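Local structure of HTH-type transcriptional repressor MdtR (Bacillus subtilis, 1S3J) at residues 43-47 against 101-106; 50-54 against 92-97. The protein represses the mdtRP multidrug resistance operon by binding directly to its promoter region and is a homodimer of the MarR family. All coordinates share one frame; numbering follows the deposited sequence.

Contact 1. Residues 43-47 against 101-106; sequences LASLK and GDIKFE
Phe105 and Lys47 both turn their side chains away from their own backbone nitrogens toward the facing helix: CG of Phe105 is anti to N (chi1 173°), as is CG of Lys47 (chi1 -174°). Thus placed, the phenyl ring lies against one turn of helix 37-49. Its CE1 approaches Ala44 CB to 3.4 Å, a close fit possible because the alanine is a single methyl group. The Lys47 methylenes cross the ring obliquely near CD2 and CE2, CG lying 4.0 Å from Phe105 CE2, while Leu43 CB meets Phe105 CD1 at 3.8 Å and the Leu43 carbonyl oxygen sits over one ring face. Leucine suits its buried place because its side chain also packs on Leu97 and Ile81 of the strands. Gly101, lacking a side chain, presents its bare backbone near this leucine, with Leu43 CD1 4.4 Å from Gly101 O.

Lys47 then leaves the apolar part of the interface. Bends at chi2 and chi4 bring its ammonium group between two carboxylates one helical turn apart. NZ donates to Asp102 OD1 at 2.7 Å, arriving on the syn side but tilted 25° out of the carboxylate plane, and forms a second salt bridge, at 3.0 Å, with Glu106 OE1. A long, flexible lysine fits here, since its methylenes can pass beside the ring while its charged tip reaches the acids at the exposed side of the contact; the two acids probably favour its protonated form.

The short helical segments come within 10.2 Å of each other, axis to axis, a spacing bridged by Phe105, Leu43 and Lys47. Such a crossing of helix 37-49 by the long helix that follows the wing belongs to the winged helix-turn-helix fold of MarR regulators, in which that long helix typically runs on into the dimerisation region.

Contact 2. Residues 50-54 against 92-97; sequences GSLKV and VIDLSL
Leu52 and Leu95 face each other as an antiparallel hydrogen-bonded pair in the small sheet of the winged helix-turn-helix, where strand 51-53 lies along strand 93-97, which belongs to the wing hairpin. This is the tight part of the contact. Leu95 N gives Leu52 O a nearly straight bond of 2.8 Å, and Leu52 N returns a longer one of 3.3 Å to Leu95 O. The two leucine side chains share one face of the sheet, where Ile57 of helix 54-61 meets both; large apolar groups suit this buried side. Beyond them the first strand turns into helix 54-61, the start of the predicted helix-turn-helix motif. There Val54 N still donates to Ile93 O, and Val54 CG2 touches Ile93 CB at 3.9 Å, two beta-branched side chains lying side by side.

The more solvent-exposed part is looser and more polar. The Lys53 and Asp94 side chains lie side by side, their charges apart, with Lys53 NZ 6.6 Å from Asp94 OD1; OD1 instead accepts a hydrogen bond from Asn86. Past Ser51 the strands part: Gly50, the first residue to leave helix 37-49, has a positive phi, which a residue without a side chain adopts easily, and a water links its O to Leu97 N. Ser51, its hydroxyl swung anti to the backbone N (chi1 -176°), adds a weak hydrogen bond, OG to Leu95 O at 3.3 Å.

From the N terminus, the chain passes through helix 37-49, which supplies the first half of contact 1, and after a short turn enters strand 51-53 and contact 2. It then runs through helices 54-61 and 65-77 and strand 81-85 before strand 93-97 returns to close the inner loop at contact 2. Helix 99-120 follows almost at once and closes the outer loop at contact 1, so contact 2 is nested within it. The two meet directly where Leu43 CD2 packs 3.6 Å from Leu97 CD2. Contact 1 ties the long helix to helix 37-49, contact 2 joins strand 51-53 to the wing hairpin, and packing between the contacts sets this sheet against helix 37-49.

Contact 1. Residues 43-47 against 101-106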
# COMPACT_ATOMS: atom_id res chain seq x y z
N LEU A 43 -11.80 3.66 12.80
CA LEU A 43 -13.08 4.29 12.54
C LEU A 43 -13.97 3.40 11.69
O LEU A 43 -15.15 3.29 11.99
CB LEU A 43 -12.89 5.66 11.89
CG LEU A 43 -12.30 6.76 12.78
CD1 LEU A 43 -12.29 8.12 12.04
CD2 LEU A 43 -13.01 6.86 14.15
N ALA A 44 -13.40 2.74 10.69
CA ALA A 44 -14.15 1.87 9.77
C ALA A 44 -14.61 0.58 10.44
O ALA A 44 -15.75 0.17 10.26
CB ALA A 44 -13.29 1.54 8.52
N SER A 45 -13.73 -0.06 11.20
CA SER A 45 -14.10 -1.18 12.06
C SER A 45 -15.24 -0.85 13.05
O SER A 45 -16.03 -1.72 13.38
CB SER A 45 -12.90 -1.68 12.86
OG SER A 45 -11.85 -2.02 11.98
N LEU A 46 -15.31 0.38 13.52
CA LEU A 46 -16.35 0.77 14.47
C LEU A 46 -17.67 1.14 13.78
O LEU A 46 -18.73 0.90 14.33
CB LEU A 46 -15.87 1.92 15.38
CG LEU A 46 -14.70 1.59 16.33
CD1 LEU A 46 -14.43 2.81 17.22
CD2 LEU A 46 -14.96 0.33 17.16
N LYS A 47 -17.61 1.72 12.58
CA LYS A 47 -18.82 1.94 11.78
C LYS A 47 -19.48 0.60 11.42
O LYS A 47 -20.69 0.45 11.52
CB LYS A 47 -18.52 2.77 10.51
CG LYS A 47 -19.75 3.18 9.69
CD LYS A 47 -20.79 3.90 10.55
CE LYS A 47 -22.01 4.37 9.76
NZ LYS A 47 -21.74 5.70 9.15
N GLY A 101 -17.33 11.48 15.17
CA GLY A 101 -16.46 10.50 14.56
C GLY A 101 -17.10 9.83 13.36
O GLY A 101 -16.42 9.55 12.39
N ASP A 102 -18.40 9.57 13.45
CA ASP A 102 -19.19 9.07 12.32
C ASP A 102 -19.10 10.06 11.16
O ASP A 102 -18.84 9.68 10.02
CB ASP A 102 -20.65 8.89 12.74
CG ASP A 102 -21.48 8.21 11.69
OD1 ASP A 102 -21.35 6.97 11.53
OD2 ASP A 102 -22.30 8.83 10.98
N ILE A 103 -19.28 11.33 11.47
CA ILE A 103 -19.20 12.39 10.47
C ILE A 103 -17.79 12.47 9.87
O ILE A 103 -17.63 12.70 8.69
CB ILE A 103 -19.61 13.74 11.10
CG1 ILE A 103 -21.10 13.73 11.45
CG2 ILE A 103 -19.29 14.90 10.18
CD1 ILE A 103 -21.48 14.76 12.52
N LYS A 104 -16.77 12.27 10.70
CA LYS A 104 -15.39 12.38 10.24
C LYS A 104 -15.02 11.18 9.37
O LYS A 104 -14.32 11.35 8.36
CB LYS A 104 -14.41 12.49 11.42
CG LYS A 104 -13.05 13.09 11.05
CD LYS A 104 -13.21 14.46 10.41
CE LYS A 104 -11.93 15.20 10.37
NZ LYS A 104 -12.16 16.64 10.11
N PHE A 105 -15.51 9.99 9.73
CA PHE A 105 -15.28 8.79 8.93
C PHE A 105 -15.94 8.92 7.56
O PHE A 105 -15.43 8.37 6.57
CB PHE A 105 -15.79 7.53 9.63
CG PHE A 105 -15.71 6.30 8.77
CD1 PHE A 105 -14.48 5.72 8.48
CD2 PHE A 105 -16.85 5.76 8.21
CE1 PHE A 105 -14.40 4.59 7.68
CE2 PHE A 105 -16.78 4.63 7.40
CZ PHE A 105 -15.56 4.04 7.14
N GLU A 106 -17.04 9.67 7.51
CA GLU A 106 -17.83 9.81 6.28
C GLU A 106 -17.19 10.82 5.34
O GLU A 106 -17.18 10.63 4.13
CB GLU A 106 -19.27 10.21 6.60
CG GLU A 106 -20.33 9.51 5.77
CD GLU A 106 -20.33 8.00 5.94
OE1 GLU A 106 -20.51 7.53 7.08
OE2 GLU A 106 -20.16 7.29 4.91

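Contact 2. Residues 50-54 against 92-97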
# COMPACT_ATOMS: atom_id res chain seq x y z
N GLY A 50 -20.20 -1.51 15.11
CA GLY A 50 -20.81 -0.74 16.20
C GLY A 50 -19.90 -0.53 17.41
O GLY A 50 -19.55 0.60 17.77
N SER A 51 -19.56 -1.64 18.06
CA SER A 51 -18.66 -1.64 19.19
C SER A 51 -17.65 -2.77 19.06
O SER A 51 -17.98 -3.85 18.58
CB SER A 51 -19.46 -1.82 20.48
OG SER A 51 -18.62 -1.72 21.60
N LEU A 52 -16.42 -2.51 19.49
CA LEU A 52 -15.40 -3.56 19.57
C LEU A 52 -14.54 -3.38 20.82
O LEU A 52 -14.29 -2.27 21.25
CB LEU A 52 -14.50 -3.54 18.34
CG LEU A 52 -15.15 -3.93 17.00
CD1 LEU A 52 -14.21 -3.69 15.84
CD2 LEU A 52 -15.60 -5.39 17.02
N LYS A 53 -14.08 -4.50 21.38
CA LYS A 53 -13.11 -4.46 22.45
C LYS A 53 -11.77 -3.94 21.90
O LYS A 53 -11.52 -4.04 20.70
CB LYS A 53 -12.94 -5.85 23.07
CG LYS A 53 -14.25 -6.50 23.57
CD LYS A 53 -14.02 -7.99 23.78
CE LYS A 53 -15.07 -8.62 24.65
NZ LYS A 53 -14.97 -10.12 24.52
N VAL A 54 -10.95 -3.37 22.77
CA VAL A 54 -9.61 -2.96 22.38
C VAL A 54 -8.82 -4.16 21.89
O VAL A 54 -8.08 -4.06 20.91
CB VAL A 54 -8.83 -2.29 23.53
CG1 VAL A 54 -7.33 -2.19 23.17
CG2 VAL A 54 -9.38 -0.93 23.80
N VAL A 92 -12.52 -4.65 30.87
CA VAL A 92 -12.16 -4.54 29.46
C VAL A 92 -12.90 -3.36 28.82
O VAL A 92 -14.04 -3.03 29.17
CB VAL A 92 -12.29 -5.89 28.63
CG1 VAL A 92 -12.21 -7.13 29.54
CG2 VAL A 92 -13.51 -5.93 27.77
N ILE A 93 -12.20 -2.70 27.89
CA ILE A 93 -12.63 -1.43 27.31
C ILE A 93 -13.28 -1.68 25.95
O ILE A 93 -12.70 -2.34 25.10
CB ILE A 93 -11.39 -0.50 27.17
CG1 ILE A 93 -10.66 -0.33 28.52
CG2 ILE A 93 -11.77 0.83 26.57
CD1 ILE A 93 -11.50 0.17 29.68
N ASP A 94 -14.51 -1.19 25.76
CA ASP A 94 -15.12 -1.12 24.42
C ASP A 94 -14.89 0.24 23.81
O ASP A 94 -14.99 1.26 24.50
CB ASP A 94 -16.63 -1.29 24.46
CG ASP A 94 -17.06 -2.65 24.92
OD1 ASP A 94 -16.28 -3.62 24.78
OD2 ASP A 94 -18.19 -2.83 25.41
N LEU A 95 -14.63 0.26 22.50
CA LEU A 95 -14.66 1.48 21.71
C LEU A 95 -15.95 1.61 20.90
O LEU A 95 -16.53 0.62 20.49
CB LEU A 95 -13.46 1.56 20.78
CG LEU A 95 -12.10 1.48 21.48
CD1 LEU A 95 -10.96 1.47 20.47
CD2 LEU A 95 -11.96 2.62 22.47
N SER A 96 -16.36 2.84 20.64
CA SER A 96 -17.44 3.11 19.71
C SER A 96 -17.30 4.50 19.09
O SER A 96 -16.53 5.34 19.58
CB SER A 96 -18.80 2.96 20.42
OG SER A 96 -18.84 3.77 21.59
N LEU A 97 -18.00 4.74 17.99
CA LEU A 97 -17.98 6.08 17.37
C LEU A 97 -18.82 7.06 18.14
O LEU A 97 -19.88 6.72 18.61
CB LEU A 97 -18.51 6.04 15.95
CG LEU A 97 -17.79 5.12 14.97
CD1 LEU A 97 -18.60 5.05 13.71
CD2 LEU A 97 -16.39 5.65 14.70
O HOH W 1 -20.02 2.85 16.91